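Local coordinates for protein Sso-CP2 metallo-carboxypetidase (Sulfolobus solfataricus, PDB 4MMO) that is a zinc-binding M20-family metallo-carboxypeptidase that probably cleaves residues from the C-terminal end of peptides, at residues A[312-326]-A[337-349]. Sequence-based numbering, arbitrary orientation.
Sequences LVPNQDPYKVFELLK and EILAHGFEYPVRT. With SO4 (sulfate ion), chain F.
Helix 318-326 lies across strand 337-344, the axes of these short segments approaching to 8.5 Å at 122°, and Val-313 lies beside Pro-346 with CA atoms 5.1 Å apart. Tyr-319 lays its ring over one face of Phe-343 in an offset stack, planes 6° apart and centroids 4.2 Å apart. Phe-343 also turns its edge to the face of Phe-322. With CG anti to the carbonyl carbon (chi1 -58°), the Phe-343 ring reaches both Tyr-319 and Phe-322; a serine here would probably leave Tyr-319 without its stacking partner and Phe-322 without the edge against its face. Phe-322 is sandwiched between the CD of Lys-326 and the methyl of Ala-340, whose CB sits 3.9 Å from the ring centroid. Helix and strand probably form part of the dimerisation (lid) domain, as in other M20 peptidases, where helices pack on an antiparallel sheet; strand 337-348 pairs antiparallel with strand 178-190. At the helix start, Asp-317 is the N-cap, its OD1 accepting from Tyr-319 N (3.0 Å). Pro-318 follows, with CD in an off-centre CH-pi contact to Tyr-345. Before the helix, the Pro-346 ring packs against the 313-316 turn, its CD 3.1 Å from Gln-316 O and its CB on Pro-314 CD. Pro-314 CD also lies over one face of the Arg-348 guanidinium, whose NE hydrogen-bonds to Asn-376 OD1. At the far end, Lys-326 NZ donates to O2 of a sulfate ion, probably from the crystallisation liquor (2.7 Å), while its CG packs against Ile-338 CD1.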
loop_
_atom_site.group_PDB
_atom_site.type_symbol
_atom_site.label_atom_id
_atom_site.label_comp_id
_atom_site.label_asym_id
_atom_site.label_seq_id
_atom_site.Cartn_x
_atom_site.Cartn_y
_atom_site.Cartn_z
ATOM N N LEU A 312 -19.814 6.951 -10.924
ATOM C CA LEU A 312 -20.374 7.961 -11.811
ATOM C C LEU A 312 -21.892 8.039 -11.719
ATOM O O LEU A 312 -22.555 7.080 -11.324
ATOM C CB LEU A 312 -19.961 7.654 -13.249
ATOM C CG LEU A 312 -18.451 7.512 -13.458
ATOM C CD1 LEU A 312 -18.145 7.014 -14.862
ATOM C CD2 LEU A 312 -17.756 8.839 -13.189
ATOM N N VAL A 313 -22.433 9.196 -12.090
ATOM C CA VAL A 313 -23.871 9.423 -12.095
ATOM C C VAL A 313 -24.259 10.018 -13.444
ATOM O O VAL A 313 -23.399 10.540 -14.153
ATOM C CB VAL A 313 -24.297 10.372 -10.955
ATOM C CG1 VAL A 313 -23.908 9.786 -9.607
ATOM C CG2 VAL A 313 -23.671 11.752 -11.131
ATOM N N PRO A 314 -25.549 9.939 -13.807
ATOM C CA PRO A 314 -25.980 10.449 -15.113
ATOM C C PRO A 314 -25.626 11.926 -15.277
ATOM O O PRO A 314 -25.791 12.640 -14.292
ATOM C CB PRO A 314 -27.502 10.270 -15.074
ATOM C CG PRO A 314 -27.734 9.185 -14.082
ATOM C CD PRO A 314 -26.671 9.368 -13.041
ATOM N N ASN A 315 -25.154 12.392 -16.437
ATOM C CA ASN A 315 -24.953 11.602 -17.650
ATOM C C ASN A 315 -23.470 11.385 -17.930
ATOM O O ASN A 315 -23.024 11.505 -19.070
ATOM C CB ASN A 315 -25.585 12.328 -18.838
ATOM C CG ASN A 315 -27.096 12.433 -18.720
ATOM O OD1 ASN A 315 -27.787 11.428 -18.556
ATOM N ND2 ASN A 315 -27.616 13.654 -18.790
ATOM N N GLN A 316 -22.698 11.083 -16.891
ATOM C CA GLN A 316 -21.262 10.887 -17.062
ATOM C C GLN A 316 -20.973 9.636 -17.885
ATOM O O GLN A 316 -21.600 8.593 -17.694
ATOM C CB GLN A 316 -20.561 10.773 -15.711
ATOM C CG GLN A 316 -20.544 12.051 -14.896
ATOM C CD GLN A 316 -19.868 11.847 -13.560
ATOM O OE1 GLN A 316 -20.274 10.987 -12.776
ATOM N NE2 GLN A 316 -18.813 12.615 -13.299
ATOM N N ASP A 317 -20.018 9.762 -18.801
ATOM C CA ASP A 317 -19.572 8.661 -19.641
ATOM C C ASP A 317 -18.197 8.231 -19.138
ATOM O O ASP A 317 -17.272 9.042 -19.114
ATOM C CB ASP A 317 -19.486 9.140 -21.094
ATOM C CG ASP A 317 -19.132 8.030 -22.067
ATOM O OD1 ASP A 317 -18.478 7.042 -21.670
ATOM O OD2 ASP A 317 -19.508 8.159 -23.251
ATOM N N PRO A 318 -18.049 6.957 -18.739
ATOM C CA PRO A 318 -16.767 6.531 -18.167
ATOM C C PRO A 318 -15.597 6.689 -19.134
ATOM O O PRO A 318 -14.496 7.053 -18.711
ATOM C CB PRO A 318 -17.006 5.055 -17.831
ATOM C CG PRO A 318 -18.147 4.646 -18.684
ATOM C CD PRO A 318 -19.016 5.847 -18.791
ATOM N N TYR A 319 -15.829 6.434 -20.417
ATOM C CA TYR A 319 -14.781 6.612 -21.414
ATOM C C TYR A 319 -14.396 8.086 -21.533
ATOM O O TYR A 319 -13.237 8.416 -21.761
ATOM C CB TYR A 319 -15.221 6.042 -22.765
ATOM C CG TYR A 319 -15.407 4.542 -22.737
ATOM C CD1 TYR A 319 -14.321 3.690 -22.860
ATOM C CD2 TYR A 319 -16.668 3.979 -22.578
ATOM C CE1 TYR A 319 -14.479 2.321 -22.828
ATOM C CE2 TYR A 319 -16.836 2.602 -22.545
ATOM C CZ TYR A 319 -15.733 1.780 -22.671
ATOM O OH TYR A 319 -15.878 0.411 -22.644
ATOM N N LYS A 320 -15.362 8.976 -21.356
ATOM C CA LYS A 320 -15.067 10.401 -21.367
ATOM C C LYS A 320 -14.297 10.812 -20.108
ATOM O O LYS A 320 -13.335 11.576 -20.181
ATOM C CB LYS A 320 -16.353 11.209 -21.485
ATOM C CG LYS A 320 -16.127 12.703 -21.589
ATOM C CD LYS A 320 -17.395 13.423 -22.012
ATOM C CE LYS A 320 -17.164 14.918 -22.146
ATOM N NZ LYS A 320 -18.387 15.628 -22.616
ATOM N N VAL A 321 -14.718 10.300 -18.955
ATOM C CA VAL A 321 -14.072 10.639 -17.693
ATOM C C VAL A 321 -12.615 10.197 -17.733
ATOM O O VAL A 321 -11.736 10.883 -17.213
ATOM C CB VAL A 321 -14.801 9.993 -16.493
ATOM C CG1 VAL A 321 -13.997 10.150 -15.205
ATOM C CG2 VAL A 321 -16.180 10.614 -16.326
ATOM N N PHE A 322 -12.368 9.057 -18.369
ATOM C CA PHE A 322 -11.016 8.545 -18.535
ATOM C C PHE A 322 -10.163 9.528 -19.327
ATOM O O PHE A 322 -8.990 9.727 -19.022
ATOM C CB PHE A 322 -11.049 7.190 -19.243
ATOM C CG PHE A 322 -9.720 6.484 -19.279
ATOM C CD1 PHE A 322 -8.967 6.333 -18.124
ATOM C CD2 PHE A 322 -9.235 5.952 -20.462
ATOM C CE1 PHE A 322 -7.747 5.676 -18.152
ATOM C CE2 PHE A 322 -8.017 5.290 -20.494
ATOM C CZ PHE A 322 -7.274 5.152 -19.338
ATOM N N GLU A 323 -10.755 10.147 -20.343
ATOM C CA GLU A 323 -10.029 11.109 -21.165
ATOM C C GLU A 323 -9.762 12.389 -20.377
ATOM O O GLU A 323 -8.680 12.971 -20.477
ATOM C CB GLU A 323 -10.806 11.426 -22.451
ATOM C CG GLU A 323 -10.108 12.419 -23.374
ATOM C CD GLU A 323 -8.703 11.983 -23.765
ATOM O OE1 GLU A 323 -8.478 10.766 -23.953
ATOM O OE2 GLU A 323 -7.819 12.859 -23.884
ATOM N N LEU A 324 -10.749 12.825 -19.599
ATOM C CA LEU A 324 -10.589 14.005 -18.756
ATOM C C LEU A 324 -9.502 13.766 -17.712
ATOM O O LEU A 324 -8.679 14.642 -17.443
ATOM C CB LEU A 324 -11.904 14.355 -18.059
ATOM C CG LEU A 324 -13.064 14.815 -18.944
ATOM C CD1 LEU A 324 -14.273 15.143 -18.084
ATOM C CD2 LEU A 324 -12.677 16.020 -19.790
ATOM N N LEU A 325 -9.505 12.573 -17.128
ATOM C CA LEU A 325 -8.479 12.198 -16.172
ATOM C C LEU A 325 -7.110 12.271 -16.826
ATOM O O LEU A 325 -6.159 12.784 -16.240
ATOM C CB LEU A 325 -8.721 10.783 -15.649
ATOM C CG LEU A 325 -7.593 10.208 -14.789
ATOM C CD1 LEU A 325 -7.391 11.055 -13.539
ATOM C CD2 LEU A 325 -7.877 8.760 -14.424
ATOM N N LYS A 326 -7.009 11.754 -18.044
ATOM C CA LYS A 326 -5.723 11.706 -18.724
ATOM C C LYS A 326 -5.213 13.106 -19.050
ATOM O O LYS A 326 -4.040 13.394 -18.845
ATOM C CB LYS A 326 -5.804 10.828 -19.971
ATOM C CG LYS A 326 -5.734 9.343 -19.638
ATOM C CD LYS A 326 -6.336 8.475 -20.726
ATOM C CE LYS A 326 -5.400 8.313 -21.904
ATOM N NZ LYS A 326 -6.011 7.485 -22.981
ATOM N N GLU A 337 2.625 4.842 -16.365
ATOM C CA GLU A 337 1.619 4.057 -17.059
ATOM C C GLU A 337 0.240 4.325 -16.475
ATOM O O GLU A 337 0.101 4.580 -15.277
ATOM C CB GLU A 337 1.946 2.569 -16.928
ATOM C CG GLU A 337 1.810 1.786 -18.221
ATOM C CD GLU A 337 1.883 0.284 -18.007
ATOM O OE1 GLU A 337 2.026 -0.150 -16.844
ATOM O OE2 GLU A 337 1.793 -0.464 -19.006
ATOM N N ILE A 338 -0.774 4.275 -17.333
ATOM C CA ILE A 338 -2.162 4.327 -16.899
ATOM C C ILE A 338 -2.890 3.119 -17.466
ATOM O O ILE A 338 -2.894 2.900 -18.676
ATOM C CB ILE A 338 -2.886 5.590 -17.381
ATOM C CG1 ILE A 338 -2.007 6.829 -17.203
ATOM C CG2 ILE A 338 -4.200 5.748 -16.623
ATOM C CD1 ILE A 338 -2.565 8.063 -17.873
ATOM N N LEU A 339 -3.497 2.339 -16.581
ATOM C CA LEU A 339 -4.253 1.157 -16.964
ATOM C C LEU A 339 -5.688 1.318 -16.475
ATOM O O LEU A 339 -5.909 1.738 -15.341
ATOM C CB LEU A 339 -3.626 -0.084 -16.335
ATOM C CG LEU A 339 -2.132 -0.276 -16.603
ATOM C CD1 LEU A 339 -1.530 -1.235 -15.589
ATOM C CD2 LEU A 339 -1.906 -0.780 -18.018
ATOM N N ALA A 340 -6.656 0.988 -17.326
ATOM C CA ALA A 340 -8.068 1.127 -16.975
ATOM C C ALA A 340 -8.865 -0.132 -17.299
ATOM O O ALA A 340 -8.449 -0.944 -18.121
ATOM C CB ALA A 340 -8.665 2.314 -17.693
ATOM N N HIS A 341 -10.014 -0.281 -16.645
ATOM C CA HIS A 341 -10.944 -1.368 -16.942
ATOM C C HIS A 341 -12.273 -1.164 -16.220
ATOM O O HIS A 341 -12.417 -0.257 -15.402
ATOM C CB HIS A 341 -10.348 -2.723 -16.553
ATOM C CG HIS A 341 -10.046 -2.856 -15.092
ATOM N ND1 HIS A 341 -8.871 -2.406 -14.528
ATOM C CD2 HIS A 341 -10.766 -3.398 -14.080
ATOM C CE1 HIS A 341 -8.882 -2.663 -13.232
ATOM N NE2 HIS A 341 -10.020 -3.264 -12.934
ATOM N N GLY A 342 -13.246 -2.007 -16.541
ATOM C CA GLY A 342 -14.539 -1.967 -15.886
ATOM C C GLY A 342 -15.330 -0.702 -16.155
ATOM O O GLY A 342 -15.998 -0.182 -15.260
ATOM N N PHE A 343 -15.260 -0.202 -17.385
ATOM C CA PHE A 343 -16.063 0.946 -17.780
ATOM C C PHE A 343 -17.540 0.569 -17.678
ATOM O O PHE A 343 -17.991 -0.366 -18.332
ATOM C CB PHE A 343 -15.734 1.378 -19.212
ATOM C CG PHE A 343 -14.286 1.737 -19.430
ATOM C CD1 PHE A 343 -13.341 0.754 -19.681
ATOM C CD2 PHE A 343 -13.874 3.058 -19.403
ATOM C CE1 PHE A 343 -12.009 1.082 -19.886
ATOM C CE2 PHE A 343 -12.547 3.393 -19.609
ATOM C CZ PHE A 343 -11.613 2.402 -19.851
ATOM N N GLU A 344 -18.279 1.282 -16.834
ATOM C CA GLU A 344 -19.710 1.030 -16.657
ATOM C C GLU A 344 -20.457 2.353 -16.706
ATOM O O GLU A 344 -19.996 3.351 -16.161
ATOM C CB GLU A 344 -19.978 0.329 -15.323
ATOM C CG GLU A 344 -19.271 -1.011 -15.150
ATOM C CD GLU A 344 -20.171 -2.194 -15.459
ATOM O OE1 GLU A 344 -20.801 -2.202 -16.540
ATOM O OE2 GLU A 344 -20.255 -3.113 -14.614
ATOM N N TYR A 345 -21.605 2.360 -17.371
ATOM C CA TYR A 345 -22.406 3.572 -17.497
ATOM C C TYR A 345 -23.358 3.713 -16.314
ATOM O O TYR A 345 -23.897 2.717 -15.833
ATOM C CB TYR A 345 -23.226 3.537 -18.791
ATOM C CG TYR A 345 -22.402 3.588 -20.057
ATOM C CD1 TYR A 345 -21.926 2.424 -20.647
ATOM C CD2 TYR A 345 -22.107 4.799 -20.669
ATOM C CE1 TYR A 345 -21.178 2.467 -21.806
ATOM C CE2 TYR A 345 -21.354 4.852 -21.827
ATOM C CZ TYR A 345 -20.896 3.684 -22.393
ATOM O OH TYR A 345 -20.147 3.731 -23.549
ATOM N N PRO A 346 -23.578 4.952 -15.839
ATOM C CA PRO A 346 -24.641 5.168 -14.852
ATOM C C PRO A 346 -26.011 5.068 -15.512
ATOM O O PRO A 346 -26.107 5.252 -16.726
ATOM C CB PRO A 346 -24.390 6.599 -14.378
ATOM C CG PRO A 346 -23.749 7.262 -15.542
ATOM C CD PRO A 346 -22.888 6.207 -16.181
ATOM N N VAL A 347 -27.046 4.786 -14.723
ATOM C CA VAL A 347 -28.393 4.573 -15.245
ATOM C C VAL A 347 -29.437 5.010 -14.231
ATOM O O VAL A 347 -29.271 4.799 -13.030
ATOM C CB VAL A 347 -28.651 3.079 -15.547
ATOM C CG1 VAL A 347 -30.097 2.844 -15.988
ATOM C CG2 VAL A 347 -27.705 2.570 -16.604
ATOM N N ARG A 348 -30.514 5.607 -14.732
ATOM C CA ARG A 348 -31.700 5.896 -13.935
ATOM C C ARG A 348 -32.925 5.766 -14.823
ATOM O O ARG A 348 -32.995 6.394 -15.878
ATOM C CB ARG A 348 -31.636 7.302 -13.351
ATOM C CG ARG A 348 -30.930 7.373 -12.026
ATOM C CD ARG A 348 -30.846 8.792 -11.523
ATOM N NE ARG A 348 -29.920 8.892 -10.401
ATOM C CZ ARG A 348 -29.218 9.977 -10.094
ATOM N NH1 ARG A 348 -29.331 11.084 -10.820
ATOM N NH2 ARG A 348 -28.402 9.955 -9.053
ATOM N N THR A 349 -33.885 4.950 -14.399
ATOM C CA THR A 349 -35.085 4.710 -15.192
ATOM C C THR A 349 -36.326 5.184 -14.448
ATOM O O THR A 349 -36.268 5.521 -13.265
ATOM C CB THR A 349 -35.238 3.219 -15.544
ATOM O OG1 THR A 349 -35.475 2.464 -14.352
ATOM C CG2 THR A 349 -33.985 2.705 -16.235
HETATM S S SO4 F . -2.707 8.579 -23.910
HETATM O O1 SO4 F . -2.131 8.271 -22.603
HETATM O O2 SO4 F . -3.676 7.544 -24.262
HETATM O O3 SO4 F . -3.364 9.886 -23.852
HETATM O O4 SO4 F . -1.654 8.608 -24.923
#